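Local coordinates for protein GCN5-related N-acetyltransferase (Sphaerobacter thermophilus, PDB 3TT2) that probably transfers acyl groups, as a member of the GCN5-related N-acetyltransferase family, at residues L222-V227 and Q269-V274. Numbering follows the deposited sequence.
Sequences LWLLAV and QEVFGV
In the C-terminal GNAT region, helix 263-278 packs on one face of the strands, and L222 and L224 meet V271, V274 and E270 there. By sequence and position this is probably the helix that in GNAT enzymes follows the glycine-containing loop of the acetyl-CoA site; the contact itself is plain apolar packing. L224 points from its strand toward the helix. Its CG lies anti to the carbonyl carbon (chi1 -59°) and the chain runs on extended, so CD1 leads and enters between two neighbouring helical side chains. On one of them, L224 CD1 meets V271 CG2 at 3.4 Å, the two side chains passing in opposite directions. On the other, the L224 chain runs roughly perpendicular to that of E270, and L224 CD1 touches the methylene CG of E270 at 3.4 Å. L222, just ahead of the strand, sends CD2 to V274 CG1, one turn further along the helix, at 3.5 Å. L267 and T177 also touch L224, while V271 rests on C238 of strand 233-243 as well. E270 gives L224 only its aliphatic part: the chain bends at chi2 (95°), and its carboxylate OE2 takes a hydrogen bond from W169 NE1.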
ATOM      1  N   LEU A 222      15.074  -9.574  -8.815  1.00 56.36           N
ATOM      2  CA  LEU A 222      14.681  -8.672  -7.729  1.00 48.71           C
ATOM      3  C   LEU A 222      14.124  -9.379  -6.462  1.00 63.73           C
ATOM      4  O   LEU A 222      13.691  -8.716  -5.503  1.00 59.04           O
ATOM      5  CB  LEU A 222      13.632  -7.684  -8.256  1.00 49.54           C
ATOM      6  CG  LEU A 222      13.899  -6.791  -9.482  1.00 54.29           C
ATOM      7  CD1 LEU A 222      12.648  -6.003  -9.837  1.00 53.16           C
ATOM      8  CD2 LEU A 222      15.055  -5.851  -9.232  1.00 54.52           C
ATOM      9  N   TRP A 223      14.102 -10.710  -6.456  1.00 56.27           N
ATOM     10  CA  TRP A 223      13.759 -11.418  -5.237  1.00 54.54           C
ATOM     11  C   TRP A 223      15.006 -11.963  -4.559  1.00 53.68           C
ATOM     12  O   TRP A 223      15.580 -12.965  -4.984  1.00 52.80           O
ATOM     13  CB  TRP A 223      12.819 -12.571  -5.542  1.00 53.78           C
ATOM     14  CG  TRP A 223      11.432 -12.146  -5.647  1.00 58.46           C
ATOM     15  CD1 TRP A 223      10.979 -10.912  -6.004  1.00 62.73           C
ATOM     16  CD2 TRP A 223      10.280 -12.933  -5.356  1.00 63.46           C
ATOM     17  NE1 TRP A 223       9.605 -10.890  -5.969  1.00 63.03           N
ATOM     18  CE2 TRP A 223       9.152 -12.118  -5.568  1.00 60.99           C
ATOM     19  CE3 TRP A 223      10.090 -14.255  -4.941  1.00 71.04           C
ATOM     20  CZ2 TRP A 223       7.851 -12.582  -5.384  1.00 63.87           C
ATOM     21  CZ3 TRP A 223       8.796 -14.716  -4.755  1.00 68.16           C
ATOM     22  CH2 TRP A 223       7.695 -13.880  -4.976  1.00 66.96           C
ATOM     23  N   LEU A 224      15.380 -11.340  -3.452  1.00 53.53           N
ATOM     24  CA  LEU A 224      16.583 -11.735  -2.744  1.00 56.41           C
ATOM     25  C   LEU A 224      16.254 -12.431  -1.449  1.00 63.67           C
ATOM     26  O   LEU A 224      15.305 -12.075  -0.750  1.00 69.06           O
ATOM     27  CB  LEU A 224      17.477 -10.540  -2.455  1.00 51.54           C
ATOM     28  CG  LEU A 224      17.942  -9.771  -3.678  1.00 54.63           C
ATOM     29  CD1 LEU A 224      18.909  -8.751  -3.181  1.00 63.29           C
ATOM     30  CD2 LEU A 224      18.621 -10.679  -4.644  1.00 56.94           C
ATOM     31  N   LEU A 225      17.060 -13.436  -1.145  1.00 55.36           N
ATOM     32  CA  LEU A 225      16.918 -14.215   0.055  1.00 45.41           C
ATOM     33  C   LEU A 225      18.237 -14.119   0.814  1.00 52.68           C
ATOM     34  O   LEU A 225      19.300 -14.318   0.234  1.00 57.00           O
ATOM     35  CB  LEU A 225      16.652 -15.668  -0.319  1.00 37.74           C
ATOM     36  CG  LEU A 225      15.616 -15.969  -1.404  1.00 50.40           C
ATOM     37  CD1 LEU A 225      15.425 -17.476  -1.551  1.00 53.62           C
ATOM     38  CD2 LEU A 225      14.297 -15.299  -1.110  1.00 42.78           C
ATOM     39  N   ALA A 226      18.184 -13.784   2.098  1.00 51.63           N
ATOM     40  CA  ALA A 226      19.348 -13.971   2.939  1.00 49.03           C
ATOM     41  C   ALA A 226      19.372 -15.438   3.358  1.00 52.73           C
ATOM     42  O   ALA A 226      18.390 -15.981   3.876  1.00 57.92           O
ATOM     43  CB  ALA A 226      19.321 -13.055   4.125  1.00 44.22           C
ATOM     44  N   VAL A 227      20.495 -16.089   3.088  1.00 47.51           N
ATOM     45  CA  VAL A 227      20.605 -17.517   3.289  1.00 50.53           C
ATOM     46  C   VAL A 227      21.817 -17.851   4.135  1.00 59.11           C
ATOM     47  O   VAL A 227      22.937 -17.438   3.824  1.00 68.76           O
ATOM     48  CB  VAL A 227      20.673 -18.248   1.947  1.00 45.83           C
ATOM     49  CG1 VAL A 227      20.991 -19.701   2.141  1.00 45.58           C
ATOM     50  CG2 VAL A 227      19.354 -18.103   1.234  1.00 49.29           C
ATOM     51  N   GLN A 269      20.374  -2.986   0.727  1.00 49.53           N
ATOM     52  CA  GLN A 269      21.521  -2.501  -0.043  1.00 50.00           C
ATOM     53  C   GLN A 269      21.782  -3.359  -1.289  1.00 57.03           C
ATOM     54  O   GLN A 269      22.039  -2.826  -2.373  1.00 69.99           O
ATOM     55  CB  GLN A 269      22.769  -2.404   0.835  1.00 39.00           C
ATOM     56  CG  GLN A 269      22.740  -1.232   1.795  1.00 45.24           C
ATOM     57  CD  GLN A 269      23.927  -1.205   2.778  1.00 61.69           C
ATOM     58  OE1 GLN A 269      24.496  -2.251   3.139  1.00 67.95           O
ATOM     59  NE2 GLN A 269      24.300   0.007   3.214  1.00 60.68           N
ATOM     60  N   GLU A 270      21.691  -4.677  -1.137  1.00 47.72           N
ATOM     61  CA  GLU A 270      21.817  -5.583  -2.276  1.00 50.27           C
ATOM     62  C   GLU A 270      20.718  -5.402  -3.348  1.00 55.88           C
ATOM     63  O   GLU A 270      21.024  -5.376  -4.550  1.00 53.26           O
ATOM     64  CB  GLU A 270      21.890  -7.032  -1.806  1.00 47.10           C
ATOM     65  CG  GLU A 270      22.176  -8.042  -2.903  1.00 53.50           C
ATOM     66  CD  GLU A 270      23.649  -8.399  -3.052  1.00 68.11           C
ATOM     67  OE1 GLU A 270      24.098  -8.548  -4.208  1.00 77.47           O
ATOM     68  OE2 GLU A 270      24.356  -8.545  -2.030  1.00 69.57           O
ATOM     69  N   VAL A 271      19.459  -5.269  -2.915  1.00 58.46           N
ATOM     70  CA  VAL A 271      18.333  -5.057  -3.838  1.00 56.02           C
ATOM     71  C   VAL A 271      18.516  -3.755  -4.600  1.00 56.61           C
ATOM     72  O   VAL A 271      18.271  -3.691  -5.796  1.00 58.25           O
ATOM     73  CB  VAL A 271      16.965  -5.030  -3.124  1.00 49.64           C
ATOM     74  CG1 VAL A 271      15.868  -5.028  -4.122  1.00 39.89           C
ATOM     75  CG2 VAL A 271      16.801  -6.249  -2.329  1.00 63.06           C
ATOM     76  N   PHE A 272      18.972  -2.725  -3.901  1.00 49.01           N
ATOM     77  CA  PHE A 272      19.250  -1.446  -4.529  1.00 46.79           C
ATOM     78  C   PHE A 272      20.340  -1.565  -5.593  1.00 53.75           C
ATOM     79  O   PHE A 272      20.299  -0.907  -6.626  1.00 65.57           O
ATOM     80  CB  PHE A 272      19.610  -0.399  -3.476  1.00 42.27           C
ATOM     81  CG  PHE A 272      18.461  -0.037  -2.577  1.00 41.72           C
ATOM     82  CD1 PHE A 272      17.180  -0.423  -2.895  1.00 37.29           C
ATOM     83  CD2 PHE A 272      18.664   0.690  -1.411  1.00 49.10           C
ATOM     84  CE1 PHE A 272      16.122  -0.086  -2.074  1.00 50.33           C
ATOM     85  CE2 PHE A 272      17.607   1.033  -0.585  1.00 53.10           C
ATOM     86  CZ  PHE A 272      16.340   0.643  -0.911  1.00 53.12           C
ATOM     87  N   GLY A 273      21.315  -2.416  -5.349  1.00 53.01           N
ATOM     88  CA  GLY A 273      22.360  -2.591  -6.326  1.00 53.11           C
ATOM     89  C   GLY A 273      21.800  -3.195  -7.591  1.00 49.74           C
ATOM     90  O   GLY A 273      22.165  -2.784  -8.678  1.00 55.52           O
ATOM     91  N   VAL A 274      20.903  -4.164  -7.450  1.00 51.22           N
ATOM     92  CA  VAL A 274      20.285  -4.806  -8.605  1.00 53.14           C
ATOM     93  C   VAL A 274      19.470  -3.810  -9.432  1.00 57.09           C
ATOM     94  O   VAL A 274      19.541  -3.804 -10.666  1.00 62.15           O
ATOM     95  CB  VAL A 274      19.370  -5.950  -8.182  1.00 48.85           C
ATOM     96  CG1 VAL A 274      18.547  -6.411  -9.354  1.00 38.90           C
ATOM     97  CG2 VAL A 274      20.178  -7.099  -7.600  1.00 47.56           C
TER